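Local coordinates for protein ciona betagamma-crystallin (Ciona intestinalis, PDB 2BV2) that binds two calcium ions in a single betagamma-crystallin domain and probably serves as a structural component of the neuroectodermal visual system, at residues Ile3-Asp8 / Ser35-Glu40. Residues are numbered along the deposited sequence; the frame is centred on the assembly and turned at random.
Sequences IILFED and SSIIVE. With CA (calcium ion), chain C.
The Phe6 ring meets Ser36 and Ile38 across the strand pair: the backbone O of Ser36 lies at its edge, in the ring plane, while Ile38 crosses it obliquely, CG1 standing 3.8 Å from Phe6 CE2. With CG anti to its own carbonyl carbon (chi1 -69°), the ring leans back along its strand to Ile38. On the same face Ile4 CD1 reaches the bent side chain of Glu40. Ile3, Leu5, Ile37 and Val39 fill the other face; Ile3 CG1 lies 3.7 Å from Ile37 CG2, and Leu5 and Ile37 run side by side.

The strands are antiparallel. Ile4 and Ile38 exchange two nearly straight backbone bonds, Ile4 N to Ile38 O at 2.8 Å and Ile38 N to Ile4 O at 2.9 Å. At Phe6 the pairing ends in a classic beta bulge, Ser35 and Ser36 both facing it: Phe6 O accepts Ser35 N at 2.9 Å and, weakly, Ser36 N. Ser36 OG, turned between backbone N and carbonyl carbon (chi1 62°), donates to Asp8 O at 2.7 Å. Next to the bulge, Ser35 OG binds the calcium ion at 2.4 Å and Glu7 O binds it at 2.3 Å, with a water, Ile33 O and Asp75 OD1; Ser35 OG is also hydrogen-bonded to Asp74 OD1.

These are the central strands of a Greek-key sheet, flanked by strands 15-18 and 62-64; Ile3 packs onto strand 44-47 of the second sheet, Ile37 onto strand 56-59, and Val39 onto both.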
loop_
_atom_site.group_PDB
_atom_site.type_symbol
_atom_site.label_atom_id
_atom_site.label_comp_id
_atom_site.label_asym_id
_atom_site.label_seq_id
_atom_site.Cartn_x
_atom_site.Cartn_y
_atom_site.Cartn_z
ATOM N N ILE A 3 1.839 -2.625 -8.004
ATOM C CA ILE A 3 2.148 -2.635 -6.573
ATOM C C ILE A 3 1.460 -3.848 -5.964
ATOM O O ILE A 3 0.346 -4.220 -6.367
ATOM C CB ILE A 3 1.692 -1.339 -5.893
ATOM C CG1 ILE A 3 2.280 -1.227 -4.485
ATOM C CG2 ILE A 3 0.174 -1.254 -5.846
ATOM C CD1 ILE A 3 1.969 0.102 -3.820
ATOM N N ILE A 4 2.131 -4.476 -5.008
ATOM C CA ILE A 4 1.578 -5.618 -4.278
ATOM C C ILE A 4 1.551 -5.289 -2.781
ATOM O O ILE A 4 2.599 -5.020 -2.171
ATOM C CB ILE A 4 2.396 -6.882 -4.511
ATOM C CG1 ILE A 4 2.478 -7.210 -6.003
ATOM C CG2 ILE A 4 1.800 -8.053 -3.753
ATOM C CD1 ILE A 4 3.618 -8.151 -6.348
ATOM N N LEU A 5 0.347 -5.344 -2.207
ATOM C CA LEU A 5 0.111 -5.037 -0.806
ATOM C C LEU A 5 -0.002 -6.342 -0.049
ATOM O O LEU A 5 -0.646 -7.265 -0.536
ATOM C CB LEU A 5 -1.204 -4.287 -0.657
ATOM C CG LEU A 5 -1.418 -3.025 -1.503
ATOM C CD1 LEU A 5 -2.787 -2.450 -1.239
ATOM C CD2 LEU A 5 -0.346 -1.953 -1.301
ATOM N N PHE A 6 0.601 -6.405 1.137
ATOM C CA PHE A 6 0.624 -7.618 1.945
ATOM C C PHE A 6 0.032 -7.388 3.312
ATOM O O PHE A 6 0.326 -6.381 3.942
ATOM C CB PHE A 6 2.066 -8.118 2.140
ATOM C CG PHE A 6 2.694 -8.650 0.892
ATOM C CD1 PHE A 6 2.663 -10.011 0.599
ATOM C CD2 PHE A 6 3.345 -7.802 0.026
ATOM C CE1 PHE A 6 3.251 -10.496 -0.581
ATOM C CE2 PHE A 6 3.917 -8.278 -1.165
ATOM C CZ PHE A 6 3.887 -9.605 -1.456
ATOM N N GLU A 7 -0.711 -8.380 3.802
ATOM C CA GLU A 7 -1.345 -8.329 5.115
ATOM C C GLU A 7 -0.355 -8.314 6.266
ATOM O O GLU A 7 -0.562 -7.595 7.263
ATOM C CB GLU A 7 -2.287 -9.535 5.224
ATOM C CG GLU A 7 -2.958 -9.746 6.578
ATOM C CD GLU A 7 -3.165 -11.221 6.893
ATOM O OE1 GLU A 7 -2.771 -12.053 6.067
ATOM O OE2 GLU A 7 -3.716 -11.551 7.965
ATOM N N ASP A 8 0.714 -9.104 6.135
ATOM C CA ASP A 8 1.733 -9.227 7.172
ATOM C C ASP A 8 3.073 -8.610 6.747
ATOM O O ASP A 8 3.366 -8.469 5.579
ATOM C CB ASP A 8 1.987 -10.697 7.513
ATOM C CG ASP A 8 0.730 -11.429 7.994
ATOM O OD1 ASP A 8 -0.254 -10.760 8.413
ATOM O OD2 ASP A 8 0.734 -12.686 7.932
ATOM N N SER A 35 0.756 -4.387 6.043
ATOM C CA SER A 35 1.931 -4.340 6.881
ATOM C C SER A 35 3.260 -4.458 6.102
ATOM O O SER A 35 4.306 -4.226 6.672
ATOM C CB SER A 35 1.815 -5.435 7.938
ATOM O OG SER A 35 0.698 -5.228 8.792
ATOM N N SER A 36 3.228 -4.866 4.824
ATOM C CA SER A 36 4.384 -4.732 3.946
ATOM C C SER A 36 3.936 -4.550 2.494
ATOM O O SER A 36 2.765 -4.798 2.154
ATOM C CB SER A 36 5.302 -5.947 4.063
ATOM O OG SER A 36 4.657 -7.144 3.666
ATOM N N ILE A 37 4.873 -4.108 1.656
ATOM C CA ILE A 37 4.570 -3.703 0.280
ATOM C C ILE A 37 5.739 -4.012 -0.635
ATOM O O ILE A 37 6.882 -3.825 -0.252
ATOM C CB ILE A 37 4.256 -2.174 0.176
ATOM C CG1 ILE A 37 2.980 -1.803 0.947
ATOM C CG2 ILE A 37 4.127 -1.740 -1.294
ATOM C CD1 ILE A 37 2.697 -0.300 0.928
ATOM N N ILE A 38 5.440 -4.486 -1.847
ATOM C CA ILE A 38 6.421 -4.585 -2.903
ATOM C C ILE A 38 5.939 -3.732 -4.066
ATOM O O ILE A 38 4.828 -3.931 -4.575
ATOM C CB ILE A 38 6.619 -6.028 -3.388
ATOM C CG1 ILE A 38 7.238 -6.856 -2.252
ATOM C CG2 ILE A 38 7.492 -6.042 -4.673
ATOM C CD1 ILE A 38 7.472 -8.313 -2.581
ATOM N N VAL A 39 6.756 -2.765 -4.481
ATOM C CA VAL A 39 6.468 -2.041 -5.720
ATOM C C VAL A 39 7.290 -2.690 -6.821
ATOM O O VAL A 39 8.514 -2.605 -6.810
ATOM C CB VAL A 39 6.789 -0.539 -5.607
ATOM C CG1 VAL A 39 6.546 0.171 -6.929
ATOM C CG2 VAL A 39 5.952 0.126 -4.525
ATOM N N GLU A 40 6.617 -3.337 -7.772
ATOM C CA GLU A 40 7.301 -3.978 -8.897
ATOM C C GLU A 40 7.710 -2.957 -9.949
ATOM O O GLU A 40 8.823 -3.005 -10.466
ATOM C CB GLU A 40 6.419 -5.046 -9.532
ATOM C CG GLU A 40 5.949 -6.119 -8.567
ATOM C CD GLU A 40 7.035 -7.108 -8.183
ATOM O OE1 GLU A 40 8.223 -6.870 -8.485
ATOM O OE2 GLU A 40 6.693 -8.144 -7.574
HETATM CA CA CA C . -1.380 -6.372 9.027
HETATM O O HOH W 1 -0.927 -6.160 11.304
#